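Local coordinates for protein DsbA-like disulfide oxidoreductase (Wolbachia endosymbiont of Drosophila melanogaster, PDB 6EEZ) that catalyses thiol-disulfide exchange as a homotrimeric, DsbA-like disulfide isomerase of the thioredoxin superfamily, at residues A85-F90 and N130-D135. Residues are numbered along the deposited sequence; the frame is centred on the assembly and turned at random.
Sequences ALAVYF and NDSIKD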
ATOM      1  N   ALA A  85       0.875   3.624 -10.352  1.00 45.31           N
ATOM      2  CA  ALA A  85       0.406   4.219  -9.109  1.00 44.26           C
ATOM      3  C   ALA A  85       1.402   5.237  -8.579  1.00 44.26           C
ATOM      4  O   ALA A  85       1.039   6.367  -8.255  1.00 44.12           O
ATOM      5  CB  ALA A  85       0.154   3.149  -8.071  1.00 42.96           C
ATOM      6  N   LEU A  86       2.665   4.855  -8.492  1.00 42.66           N
ATOM      7  CA  LEU A  86       3.649   5.794  -7.984  1.00 43.10           C
ATOM      8  C   LEU A  86       3.905   6.917  -8.997  1.00 44.86           C
ATOM      9  O   LEU A  86       4.286   8.011  -8.607  1.00 45.13           O
ATOM     10  CB  LEU A  86       4.944   5.077  -7.625  1.00 43.80           C
ATOM     11  CG  LEU A  86       4.838   4.205  -6.377  1.00 42.19           C
ATOM     12  CD1 LEU A  86       6.116   3.399  -6.140  1.00 42.01           C
ATOM     13  CD2 LEU A  86       4.550   5.083  -5.179  1.00 41.30           C
ATOM     14  N   ALA A  87       3.675   6.667 -10.285  1.00 47.97           N
ATOM     15  CA  ALA A  87       3.894   7.705 -11.287  1.00 49.30           C
ATOM     16  C   ALA A  87       2.871   8.829 -11.101  1.00 48.91           C
ATOM     17  O   ALA A  87       3.160  10.000 -11.349  1.00 49.47           O
ATOM     18  CB  ALA A  87       3.809   7.139 -12.681  1.00 50.63           C
ATOM     19  N   VAL A  88       1.684   8.446 -10.646  1.00 51.76           N
ATOM     20  CA  VAL A  88       0.643   9.387 -10.261  1.00 50.56           C
ATOM     21  C   VAL A  88       1.013  10.129  -8.967  1.00 49.34           C
ATOM     22  O   VAL A  88       0.859  11.345  -8.861  1.00 49.63           O
ATOM     23  CB  VAL A  88      -0.707   8.646 -10.082  1.00 49.51           C
ATOM     24  CG1 VAL A  88      -1.735   9.510  -9.353  1.00 48.30           C
ATOM     25  CG2 VAL A  88      -1.230   8.197 -11.430  1.00 50.86           C
ATOM     26  N   TYR A  89       1.484   9.384  -7.978  1.00 48.01           N
ATOM     27  CA  TYR A  89       1.891   9.952  -6.700  1.00 47.11           C
ATOM     28  C   TYR A  89       2.838  11.134  -6.858  1.00 48.43           C
ATOM     29  O   TYR A  89       2.673  12.171  -6.219  1.00 48.48           O
ATOM     30  CB  TYR A  89       2.556   8.870  -5.850  1.00 46.50           C
ATOM     31  CG  TYR A  89       3.212   9.359  -4.588  1.00 46.08           C
ATOM     32  CD1 TYR A  89       2.458   9.704  -3.476  1.00 44.65           C
ATOM     33  CD2 TYR A  89       4.595   9.437  -4.495  1.00 47.32           C
ATOM     34  CE1 TYR A  89       3.058  10.129  -2.305  1.00 44.04           C
ATOM     35  CE2 TYR A  89       5.214   9.861  -3.323  1.00 46.76           C
ATOM     36  CZ  TYR A  89       4.440  10.205  -2.229  1.00 45.02           C
ATOM     37  OH  TYR A  89       5.060  10.636  -1.073  1.00 44.48           O
ATOM     38  N   PHE A  90       3.834  10.972  -7.713  1.00 48.79           N
ATOM     39  CA  PHE A  90       4.840  11.995  -7.859  1.00 49.48           C
ATOM     40  C   PHE A  90       4.351  13.198  -8.651  1.00 50.41           C
ATOM     41  O   PHE A  90       4.913  14.282  -8.514  1.00 51.15           O
ATOM     42  CB  PHE A  90       6.085  11.394  -8.496  1.00 50.60           C
ATOM     43  CG  PHE A  90       6.909  10.597  -7.530  1.00 50.29           C
ATOM     44  CD1 PHE A  90       7.625  11.236  -6.518  1.00 50.13           C
ATOM     45  CD2 PHE A  90       6.946   9.220  -7.605  1.00 50.50           C
ATOM     46  CE1 PHE A  90       8.382  10.504  -5.608  1.00 49.89           C
ATOM     47  CE2 PHE A  90       7.711   8.471  -6.695  1.00 50.31           C
ATOM     48  CZ  PHE A  90       8.422   9.114  -5.698  1.00 49.91           C
ATOM     49  N   ASN A 130       2.795  10.123 -18.805  1.00 66.40           N
ATOM     50  CA  ASN A 130       3.922   9.505 -19.496  1.00 69.91           C
ATOM     51  C   ASN A 130       5.250  10.119 -19.055  1.00 69.80           C
ATOM     52  O   ASN A 130       6.239   9.402 -18.894  1.00 70.70           O
ATOM     53  CB  ASN A 130       3.762   9.619 -21.015  1.00 74.67           C
ATOM     54  CG  ASN A 130       2.668   8.710 -21.563  1.00 76.06           C
ATOM     55  OD1 ASN A 130       2.232   7.779 -20.894  1.00 73.77           O
ATOM     56  ND2 ASN A 130       2.230   8.975 -22.791  1.00 79.80           N
ATOM     57  N   ASP A 131       5.276  11.432 -18.839  1.00 67.95           N
ATOM     58  CA  ASP A 131       6.507  12.101 -18.422  1.00 68.00           C
ATOM     59  C   ASP A 131       6.884  11.685 -16.997  1.00 64.19           C
ATOM     60  O   ASP A 131       8.062  11.656 -16.639  1.00 64.62           O
ATOM     61  CB  ASP A 131       6.372  13.624 -18.497  1.00 70.68           C
ATOM     62  CG  ASP A 131       6.089  14.141 -19.925  1.00 75.78           C
ATOM     63  OD1 ASP A 131       6.683  13.637 -20.906  1.00 78.71           O
ATOM     64  OD2 ASP A 131       5.270  15.074 -20.054  1.00 77.18           O
ATOM     65  N   SER A 132       5.886  11.361 -16.182  1.00 61.55           N
ATOM     66  CA  SER A 132       6.137  10.967 -14.795  1.00 58.74           C
ATOM     67  C   SER A 132       6.780   9.576 -14.731  1.00 59.83           C
ATOM     68  O   SER A 132       7.732   9.354 -13.979  1.00 58.89           O
ATOM     69  CB  SER A 132       4.836  10.998 -13.988  1.00 55.58           C
ATOM     70  OG  SER A 132       5.055  10.780 -12.603  1.00 52.90           O
ATOM     71  N   ILE A 133       6.249   8.650 -15.528  1.00 60.79           N
ATOM     72  CA  ILE A 133       6.805   7.312 -15.644  1.00 62.03           C
ATOM     73  C   ILE A 133       8.300   7.383 -15.940  1.00 63.92           C
ATOM     74  O   ILE A 133       9.109   6.736 -15.277  1.00 62.95           O
ATOM     75  CB  ILE A 133       6.088   6.496 -16.759  1.00 64.76           C
ATOM     76  CG1 ILE A 133       4.690   6.075 -16.291  1.00 62.74           C
ATOM     77  CG2 ILE A 133       6.906   5.254 -17.156  1.00 66.32           C
ATOM     78  CD1 ILE A 133       3.883   5.356 -17.338  1.00 64.59           C
ATOM     79  N   LYS A 134       8.658   8.189 -16.932  1.00 74.84           N
ATOM     80  CA  LYS A 134      10.017   8.188 -17.449  1.00 78.43           C
ATOM     81  C   LYS A 134      10.950   8.974 -16.541  1.00 76.98           C
ATOM     82  O   LYS A 134      12.037   8.506 -16.205  1.00 77.98           O
ATOM     83  CB  LYS A 134      10.052   8.768 -18.868  1.00 83.22           C
ATOM     84  CG  LYS A 134       9.081   8.106 -19.846  1.00 84.97           C
ATOM     85  CD  LYS A 134       9.450   6.663 -20.152  1.00 86.01           C
ATOM     86  CE  LYS A 134       8.305   5.957 -20.858  1.00 86.74           C
ATOM     87  NZ  LYS A 134       7.878   6.678 -22.092  1.00 90.14           N
ATOM     88  N   ASP A 135      10.527  10.169 -16.147  1.00 66.49           N
ATOM     89  CA  ASP A 135      11.370  11.047 -15.347  1.00 65.30           C
ATOM     90  C   ASP A 135      11.706  10.433 -13.995  1.00 61.84           C
ATOM     91  O   ASP A 135      12.832  10.577 -13.517  1.00 62.72           O
ATOM     92  CB  ASP A 135      10.697  12.400 -15.113  1.00 64.24           C
ATOM     93  CG  ASP A 135      10.598  13.239 -16.368  1.00 69.03           C
ATOM     94  OD1 ASP A 135      11.181  12.847 -17.398  1.00 72.35           O
ATOM     95  OD2 ASP A 135       9.944  14.305 -16.313  1.00 69.91           O
TER
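Phe-90 meets Ser-132 through its CB, not its ring: CB lies 4.3 Å from Ser-132 OG. One face of the Phe-90 ring is covered by Tyr-89, whose CD2 stands over the ring centre, 3.7 Å above its plane. The Tyr-89 ring in turn receives Phe-90 CE2 at its edge, in its own plane. The contact belongs to the helical domain that DsbA-like proteins carry as an insertion in the thioredoxin fold. The two rings are neighbours in sequence, and both lead away from helix 126-135. Phe-90 reaches Lys-139 and Met-143 of helix 137-154.

The contact joins helix 76-91 to helix 126-135. Ala-85, on the first of these, touches Tyr-43, in the loop just before the redox pair Cys-45 and Cys-48, seen here as a disulfide. The two segments run nearly at right angles, at 102°, with their axes 8.6 Å apart. The small Ala-87 and Ser-132 face each other where the helices cross. Ala-87 and Ile-133 have the closest CA atoms, 5.3 Å apart.

Ala-87 CB points at the second helix and rests against Ile-133 CG1 at 3.9 Å. Ile-133 itself starts out away from helix 76-91. Its chi1 of -74° sets CG1 beside the backbone N, and this branch makes the touch. Ala-87 is buried, whereas Ile-133 is partly exposed.

The polar link is made by Ser-132, also buried. With OG anti to the backbone N (chi1 -173°), its hydroxyl is held out to the first helix. Ser-132 OG is placed as donor to Ala-87 O, but the 2.4 Å between them is doubtful, too short for a normal hydrogen bond. The same OG lies 3.8 Å from Ala-87 CB.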